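N-glycosylase/DNA lyase (Methanocaldococcus jannaschii, PDB 3FHF) belongs to the helix-hairpin-helix superfamily of DNA repair enzymes and folds as a single, mainly helical chain. Local coordinates at residues A[90-93]-A[94-98]; A[106-109]-A[110-113]; A[140-144]-A[145-149]. All coordinates share one frame; numbering follows the deposited sequence.

Interaction 1 of 3, residues A[90-93]-A[94-98]; sequences HRFY and RKRAE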
loop_
_atom_site.group_PDB
_atom_site.type_symbol
_atom_site.label_atom_id
_atom_site.label_comp_id
_atom_site.label_asym_id
_atom_site.label_seq_id
_atom_site.Cartn_x
_atom_site.Cartn_y
_atom_site.Cartn_z
ATOM N N HIS A 90 18.526 4.300 -2.347
ATOM C CA HIS A 90 17.708 4.522 -1.161
ATOM C C HIS A 90 18.472 5.298 -0.093
ATOM O O HIS A 90 19.559 4.897 0.324
ATOM C CB HIS A 90 17.215 3.194 -0.582
ATOM C CG HIS A 90 15.928 3.315 0.175
ATOM N ND1 HIS A 90 15.789 4.120 1.286
ATOM C CD2 HIS A 90 14.711 2.760 -0.041
ATOM C CE1 HIS A 90 14.543 4.056 1.721
ATOM N NE2 HIS A 90 13.868 3.238 0.933
ATOM N N ARG A 91 17.889 6.405 0.352
ATOM C CA ARG A 91 18.518 7.249 1.361
ATOM C C ARG A 91 18.528 6.640 2.759
ATOM O O ARG A 91 19.381 6.978 3.574
ATOM C CB ARG A 91 17.830 8.613 1.404
ATOM C CG ARG A 91 17.952 9.408 0.116
ATOM C CD ARG A 91 17.178 10.708 0.223
ATOM N NE ARG A 91 15.754 10.459 0.419
ATOM C CZ ARG A 91 14.876 11.381 0.801
ATOM N NH1 ARG A 91 15.277 12.623 1.035
ATOM N NH2 ARG A 91 13.596 11.061 0.945
ATOM N N PHE A 92 17.584 5.749 3.044
ATOM C CA PHE A 92 17.529 5.117 4.360
ATOM C C PHE A 92 17.998 3.669 4.320
ATOM O O PHE A 92 17.484 2.820 5.052
ATOM C CB PHE A 92 16.107 5.182 4.927
ATOM C CG PHE A 92 15.611 6.583 5.157
ATOM C CD1 PHE A 92 15.152 7.358 4.098
ATOM C CD2 PHE A 92 15.642 7.143 6.432
ATOM C CE1 PHE A 92 14.733 8.675 4.302
ATOM C CE2 PHE A 92 15.227 8.459 6.647
ATOM C CZ PHE A 92 14.773 9.225 5.579
ATOM N N TYR A 93 18.992 3.398 3.479
ATOM C CA TYR A 93 19.525 2.050 3.326
ATOM C C TYR A 93 19.839 1.336 4.637
ATOM O O TYR A 93 19.575 0.143 4.775
ATOM C CB TYR A 93 20.780 2.067 2.440
ATOM C CG TYR A 93 21.912 2.955 2.933
ATOM C CD1 TYR A 93 21.826 4.346 2.850
ATOM C CD2 TYR A 93 23.079 2.399 3.459
ATOM C CE1 TYR A 93 22.877 5.164 3.274
ATOM C CE2 TYR A 93 24.136 3.205 3.886
ATOM C CZ TYR A 93 24.027 4.584 3.791
ATOM O OH TYR A 93 25.069 5.380 4.210
ATOM N N ARG A 94 20.392 2.062 5.600
ATOM C CA ARG A 94 20.743 1.470 6.884
ATOM C C ARG A 94 19.532 0.943 7.662
ATOM O O ARG A 94 19.480 -0.238 8.012
ATOM C CB ARG A 94 21.515 2.488 7.727
ATOM C CG ARG A 94 22.034 1.950 9.050
ATOM C CD ARG A 94 22.989 2.947 9.695
ATOM N NE ARG A 94 22.402 4.283 9.788
ATOM C CZ ARG A 94 21.341 4.583 10.533
ATOM N NH1 ARG A 94 20.748 3.643 11.258
ATOM N NH2 ARG A 94 20.869 5.825 10.550
ATOM N N LYS A 95 18.561 1.811 7.935
ATOM C CA LYS A 95 17.361 1.406 8.669
ATOM C C LYS A 95 16.549 0.328 7.951
ATOM O O LYS A 95 16.130 -0.656 8.567
ATOM C CB LYS A 95 16.447 2.607 8.916
ATOM C CG LYS A 95 16.912 3.569 9.992
ATOM C CD LYS A 95 15.879 4.671 10.172
ATOM C CE LYS A 95 16.315 5.693 11.202
ATOM N NZ LYS A 95 15.299 6.774 11.340
ATOM N N ARG A 96 16.320 0.517 6.653
ATOM C CA ARG A 96 15.538 -0.441 5.881
ATOM C C ARG A 96 16.191 -1.818 5.830
ATOM O O ARG A 96 15.506 -2.839 5.895
ATOM C CB ARG A 96 15.290 0.092 4.464
ATOM C CG ARG A 96 14.626 1.467 4.430
ATOM C CD ARG A 96 13.356 1.520 5.291
ATOM N NE ARG A 96 12.939 2.899 5.539
ATOM C CZ ARG A 96 12.318 3.671 4.653
ATOM N NH1 ARG A 96 12.016 3.201 3.450
ATOM N NH2 ARG A 96 12.034 4.934 4.956
ATOM N N ALA A 97 17.516 -1.848 5.720
ATOM C CA ALA A 97 18.243 -3.113 5.680
ATOM C C ALA A 97 18.041 -3.866 6.998
ATOM O O ALA A 97 17.919 -5.094 7.017
ATOM C CB ALA A 97 19.731 -2.856 5.446
ATOM N N GLU A 98 18.019 -3.122 8.098
ATOM C CA GLU A 98 17.821 -3.725 9.409
ATOM C C GLU A 98 16.394 -4.268 9.552
ATOM O O GLU A 98 16.197 -5.400 9.994
ATOM C CB GLU A 98 18.106 -2.700 10.509
ATOM C CG GLU A 98 17.596 -3.119 11.871
ATOM C CD GLU A 98 17.928 -2.118 12.959
ATOM O OE1 GLU A 98 17.867 -0.898 12.691
ATOM O OE2 GLU A 98 18.240 -2.556 14.087
#
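Arg96 reaches back from the first turn of helix 93-103 over the residues that precede it, His90 and Phe92. Its CB lies 3.5 Å from Phe92 O, the acceptor that Arg96 N itself uses in a straight backbone bond of 3.0 Å; this carbonyl opens the helix, with Phe92 as N-cap. CG, also near that oxygen, makes an off-centre CH-pi contact 4.2 Å from the centroid of the His90 ring. A bend at chi2 (-52°) then carries NE past Phe92 CB. The guanidinium rests one face on Phe92 CB and His90 CE1, nearly parallel to the Phe92 ring but steeply inclined to the imidazole. Arg96 NH2 comes 3.9 Å from Phe92 CG, while Arg96 NH1 passes the His90 edge without bonding to it and donates to Ala55 O.

In the beta turn from His90 to Tyr93, His90 ND1 accepts the N-H of Phe92 in the ring plane, at 3.0 Å from Phe92 N; histidine suits the place because NE2 can at the same time donate to Leu53 O. Phe57 stacks on the same ring. The bonding implies a proton on NE2 and a lone pair on ND1, consistent with a neutral imidazole beside a charged guanidinium.

Interaction 2 of 3, residues A[106-109]-A[110-113]; sequences FKNI and KDIV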
loop_
_atom_site.group_PDB
_atom_site.type_symbol
_atom_site.label_atom_id
_atom_site.label_comp_id
_atom_site.label_asym_id
_atom_site.label_seq_id
_atom_site.Cartn_x
_atom_site.Cartn_y
_atom_site.Cartn_z
ATOM N N PHE A 106 9.797 -13.980 10.195
ATOM C CA PHE A 106 8.427 -14.184 9.727
ATOM C C PHE A 106 8.441 -14.447 8.211
ATOM O O PHE A 106 7.445 -14.197 7.528
ATOM C CB PHE A 106 7.572 -12.931 9.989
ATOM C CG PHE A 106 7.430 -12.564 11.450
ATOM C CD1 PHE A 106 6.852 -13.443 12.356
ATOM C CD2 PHE A 106 7.855 -11.321 11.912
ATOM C CE1 PHE A 106 6.700 -13.088 13.702
ATOM C CE2 PHE A 106 7.707 -10.960 13.255
ATOM C CZ PHE A 106 7.129 -11.845 14.148
ATOM N N LYS A 107 9.560 -14.954 7.691
ATOM C CA LYS A 107 9.677 -15.194 6.253
ATOM C C LYS A 107 8.534 -15.993 5.628
ATOM O O LYS A 107 8.255 -15.845 4.437
ATOM C CB LYS A 107 11.026 -15.847 5.910
ATOM C CG LYS A 107 11.232 -17.266 6.408
ATOM C CD LYS A 107 12.540 -17.827 5.852
ATOM C CE LYS A 107 12.808 -19.245 6.331
ATOM N NZ LYS A 107 13.024 -19.290 7.799
ATOM N N ASN A 108 7.879 -16.843 6.409
ATOM C CA ASN A 108 6.752 -17.607 5.886
ATOM C C ASN A 108 5.520 -16.736 6.136
ATOM O O ASN A 108 4.523 -17.176 6.698
ATOM C CB ASN A 108 6.643 -18.949 6.608
ATOM C CG ASN A 108 6.412 -18.799 8.099
ATOM O OD1 ASN A 108 7.021 -17.946 8.754
ATOM N ND2 ASN A 108 5.544 -19.647 8.651
ATOM N N ILE A 109 5.622 -15.487 5.691
ATOM C CA ILE A 109 4.582 -14.486 5.882
ATOM C C ILE A 109 3.220 -14.826 5.270
ATOM O O ILE A 109 2.189 -14.388 5.773
ATOM C CB ILE A 109 5.096 -13.091 5.382
ATOM C CG1 ILE A 109 4.232 -11.976 5.967
ATOM C CG2 ILE A 109 5.114 -13.034 3.848
ATOM C CD1 ILE A 109 4.242 -11.935 7.498
ATOM N N LYS A 110 3.195 -15.611 4.196
ATOM C CA LYS A 110 1.911 -15.972 3.600
ATOM C C LYS A 110 1.124 -16.888 4.542
ATOM O O LYS A 110 -0.052 -16.656 4.807
ATOM C CB LYS A 110 2.111 -16.663 2.242
ATOM C CG LYS A 110 0.801 -17.088 1.583
ATOM C CD LYS A 110 1.023 -17.727 0.223
ATOM C CE LYS A 110 -0.304 -18.195 -0.377
ATOM N NZ LYS A 110 -0.135 -18.796 -1.732
ATOM N N ASP A 111 1.773 -17.930 5.056
ATOM C CA ASP A 111 1.097 -18.848 5.968
ATOM C C ASP A 111 0.614 -18.129 7.227
ATOM O O ASP A 111 -0.460 -18.422 7.737
ATOM C CB ASP A 111 2.028 -19.995 6.365
ATOM C CG ASP A 111 2.533 -20.766 5.169
ATOM O OD1 ASP A 111 1.740 -20.995 4.232
ATOM O OD2 ASP A 111 3.719 -21.147 5.171
ATOM N N ILE A 112 1.415 -17.193 7.725
ATOM C CA ILE A 112 1.044 -16.436 8.914
ATOM C C ILE A 112 -0.171 -15.557 8.625
ATOM O O ILE A 112 -1.164 -15.592 9.352
ATOM C CB ILE A 112 2.191 -15.510 9.380
ATOM C CG1 ILE A 112 3.384 -16.339 9.856
ATOM C CG2 ILE A 112 1.692 -14.591 10.496
ATOM C CD1 ILE A 112 4.658 -15.521 10.083
ATOM N N VAL A 113 -0.082 -14.758 7.566
ATOM C CA VAL A 113 -1.178 -13.861 7.199
ATOM C C VAL A 113 -2.498 -14.590 6.925
ATOM O O VAL A 113 -3.559 -14.147 7.363
ATOM C CB VAL A 113 -0.792 -12.992 5.961
ATOM C CG1 VAL A 113 -2.022 -12.295 5.379
ATOM C CG2 VAL A 113 0.237 -11.945 6.372
#
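Two consecutive backbone bonds, Ile112 N to Asn108 O (3.3 Å) and Val113 N to Ile109 O (2.9 Å), wind the first turn of helix 109-115. The motif is a helix N-terminus with Asn108 as N-cap, entered through an inverse gamma turn centred on the same residue, whose closing bond from Ile109 N to Lys107 O is weak. Although Asn108 holds the N-cap position, its side chain makes no capping bond. With chi1 at 61°, CG sits between the backbone N and the carbonyl carbon, and the amide is laid across the Ile112 side chain, Asn108 OD1 resting 3.6 Å from Ile112 CD1. Phe106 CD1 comes within 3.8 Å of Ile112 CD1, the two side chains crossing at about a right angle. Ile112, long and branched, thus joins the incoming loop to the first turn, and Phe125 of helix 119-129 packs against Ile112 and meets the Phe106 ring edge-to-face.

Asp111 and Lys110 turn polar ends to other parts of the chain. Asp111 stands near the amino end, where a negative charge probably gains from the helix dipole, and its OD2 accepts a bond from Asn41 ND2. Lys110 is fully extended, which carries NZ to the carbonyl oxygens of Lys37 and Lys39. Ile109 points into the protein, towards Trp44, Leu126 and Phe141; its beta-branched chain also meets the next turn of its own helix, where Ile109 CG1 lies 4.0 Å from Val113 CG2, the two side chains crossing at a slant.

Interaction 3 of 3, residues A[140-144]-A[145-149]; sequences HFLRN and VGYDD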
loop_
_atom_site.group_PDB
_atom_site.type_symbol
_atom_site.label_atom_id
_atom_site.label_comp_id
_atom_site.label_asym_id
_atom_site.label_seq_id
_atom_site.Cartn_x
_atom_site.Cartn_y
_atom_site.Cartn_z
ATOM N N HIS A 140 -0.782 -1.369 2.658
ATOM C CA HIS A 140 -0.207 -1.371 1.324
ATOM C C HIS A 140 0.162 -2.813 0.956
ATOM O O HIS A 140 -0.168 -3.302 -0.135
ATOM C CB HIS A 140 1.028 -0.463 1.315
ATOM C CG HIS A 140 1.587 -0.206 -0.050
ATOM N ND1 HIS A 140 2.797 0.422 -0.248
ATOM C CD2 HIS A 140 1.095 -0.472 -1.284
ATOM C CE1 HIS A 140 3.028 0.531 -1.545
ATOM N NE2 HIS A 140 2.010 -0.003 -2.194
ATOM N N PHE A 141 0.826 -3.492 1.886
ATOM C CA PHE A 141 1.245 -4.877 1.689
ATOM C C PHE A 141 0.044 -5.798 1.448
ATOM O O PHE A 141 0.020 -6.556 0.485
ATOM C CB PHE A 141 2.035 -5.357 2.915
ATOM C CG PHE A 141 2.279 -6.844 2.941
ATOM C CD1 PHE A 141 3.086 -7.450 1.983
ATOM C CD2 PHE A 141 1.681 -7.638 3.907
ATOM C CE1 PHE A 141 3.293 -8.835 1.988
ATOM C CE2 PHE A 141 1.883 -9.035 3.925
ATOM C CZ PHE A 141 2.691 -9.627 2.960
ATOM N N LEU A 142 -0.954 -5.720 2.322
ATOM C CA LEU A 142 -2.137 -6.559 2.187
ATOM C C LEU A 142 -2.869 -6.317 0.868
ATOM O O LEU A 142 -3.366 -7.261 0.235
ATOM C CB LEU A 142 -3.065 -6.341 3.380
ATOM C CG LEU A 142 -2.484 -6.854 4.708
ATOM C CD1 LEU A 142 -3.385 -6.451 5.849
ATOM C CD2 LEU A 142 -2.331 -8.381 4.663
ATOM N N ARG A 143 -2.934 -5.059 0.445
ATOM C CA ARG A 143 -3.580 -4.723 -0.826
ATOM C C ARG A 143 -2.782 -5.388 -1.961
ATOM O O ARG A 143 -3.347 -6.040 -2.851
ATOM C CB ARG A 143 -3.589 -3.197 -1.031
ATOM C CG ARG A 143 -4.550 -2.662 -2.130
ATOM C CD ARG A 143 -4.045 -2.958 -3.546
ATOM N NE ARG A 143 -2.769 -2.298 -3.816
ATOM C CZ ARG A 143 -2.641 -1.011 -4.127
ATOM N NH1 ARG A 143 -3.715 -0.241 -4.217
ATOM N NH2 ARG A 143 -1.439 -0.490 -4.335
ATOM N N ASN A 144 -1.462 -5.235 -1.914
ATOM C CA ASN A 144 -0.606 -5.782 -2.954
ATOM C C ASN A 144 -0.572 -7.311 -3.065
ATOM O O ASN A 144 -0.137 -7.848 -4.086
ATOM C CB ASN A 144 0.805 -5.188 -2.822
ATOM C CG ASN A 144 0.870 -3.754 -3.344
ATOM O OD1 ASN A 144 -0.157 -3.117 -3.539
ATOM N ND2 ASN A 144 2.074 -3.253 -3.574
ATOM N N VAL A 145 -1.045 -8.011 -2.037
ATOM C CA VAL A 145 -1.087 -9.462 -2.105
ATOM C C VAL A 145 -2.514 -9.972 -2.225
ATOM O O VAL A 145 -2.785 -11.140 -1.971
ATOM C CB VAL A 145 -0.367 -10.138 -0.897
ATOM C CG1 VAL A 145 1.107 -9.731 -0.897
ATOM C CG2 VAL A 145 -1.047 -9.779 0.414
ATOM N N GLY A 146 -3.437 -9.081 -2.589
ATOM C CA GLY A 146 -4.806 -9.512 -2.807
ATOM C C GLY A 146 -5.979 -9.147 -1.920
ATOM O O GLY A 146 -7.092 -9.593 -2.203
ATOM N N TYR A 147 -5.782 -8.365 -0.864
ATOM C CA TYR A 147 -6.916 -8.027 -0.014
ATOM C C TYR A 147 -7.563 -6.731 -0.489
ATOM O O TYR A 147 -6.881 -5.802 -0.907
ATOM C CB TYR A 147 -6.468 -7.979 1.450
ATOM C CG TYR A 147 -6.043 -9.351 1.937
ATOM C CD1 TYR A 147 -6.992 -10.306 2.325
ATOM C CD2 TYR A 147 -4.700 -9.726 1.934
ATOM C CE1 TYR A 147 -6.610 -11.608 2.694
ATOM C CE2 TYR A 147 -4.305 -11.017 2.300
ATOM C CZ TYR A 147 -5.264 -11.950 2.675
ATOM O OH TYR A 147 -4.864 -13.221 3.015
ATOM N N ASP A 148 -8.888 -6.675 -0.434
ATOM C CA ASP A 148 -9.604 -5.520 -0.962
ATOM C C ASP A 148 -10.214 -4.493 -0.034
ATOM O O ASP A 148 -10.672 -3.460 -0.513
ATOM C CB ASP A 148 -10.721 -5.996 -1.887
ATOM C CG ASP A 148 -10.213 -6.831 -3.040
ATOM O OD1 ASP A 148 -9.309 -6.367 -3.775
ATOM O OD2 ASP A 148 -10.733 -7.953 -3.212
ATOM N N ASP A 149 -10.224 -4.747 1.267
ATOM C CA ASP A 149 -10.876 -3.816 2.177
ATOM C C ASP A 149 -9.999 -3.023 3.146
ATOM O O ASP A 149 -10.424 -2.732 4.265
ATOM C CB ASP A 149 -11.982 -4.568 2.939
ATOM C CG ASP A 149 -13.001 -3.631 3.588
ATOM O OD1 ASP A 149 -13.314 -2.576 2.996
ATOM O OD2 ASP A 149 -13.507 -3.962 4.684
HETATM O O HOH W 1 -6.054 -6.103 -3.809
#
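Leu142 and Tyr147 meet where helix 135-144 ends: Leu142 CD2 lies 3.9 Å from Tyr147 CD2, and the edge of the phenol ring also abuts the backbone, Tyr147 CD2 being 3.3 Å from Leu142 O. That oxygen accepts Tyr147 N at 2.9 Å, while Gly146 N turns back to Arg143 O at 3.1 Å, approaching from above the carbonyl plane. The two bonds define a Schellman motif, and the leucine-tyrosine contact is the apolar pair that commonly accompanies one. Gly146 is its C-prime residue, with a positive phi of 111°, which brings the alpha carbon's substituent position close to the carbonyl of Val145 and is easy for glycine. Val145, the first residue to leave helical angles, makes weak bonds from its N to Phe141 O and Leu142 O, and sets CG1 3.7 Å from Phe141 CE1, its compact branches wedged against the last turn.

Further out, a water lies within hydrogen-bonding distance of both Arg143 O and Tyr147 O, though it has more acceptors in reach than protons to give, and Arg143 CA directs its hydrogen at that same tyrosine oxygen. Arg143 folds back through bends at chi2 and chi3 (-73° and -63°) to grip Asn144 OD1 side-on, with NE at 2.8 Å and NH2 at 3.0 Å, both in the guanidinium plane. These bonds help fix the amide's rotation, together with that from ND2 to the C-terminal carboxylate of Lys214; Arg143 NH1 forms a salt bridge with Asp201.

Helix 135-144, with helix 119-129 before it, is consistent with the helix-hairpin-helix element of this superfamily. Phe141 and Leu142 pack on Leu126 of helix 119-129 and on Val113 of helix 109-115, whereas Val145 leans on Trp44 of helix 41-54.

Overall arrangement
Interactions 1 and 2 are both helix beginnings, partly buried, 22 Å apart at their centres and well away from the middle of the chain, whereas interaction 3 is a helix ending, buried about 7 Å from that centre. The two starts differ: interaction 1 relies on imidazole and guanidinium groups bonded to nearby carbonyls, interaction 2 on apolar packing with charged residues around it. Interactions 2 and 3 touch directly, Val113 CG1 lying 4.0 Å from Leu142 CD2 and Ile109 CG1 4.1 Å from Phe141 CZ, so helices 109-115 and 135-144 share one apolar seam, which Tyr147 extends from the following loop. Interaction 1 touches neither. All three pack against helix 41-54, at different places.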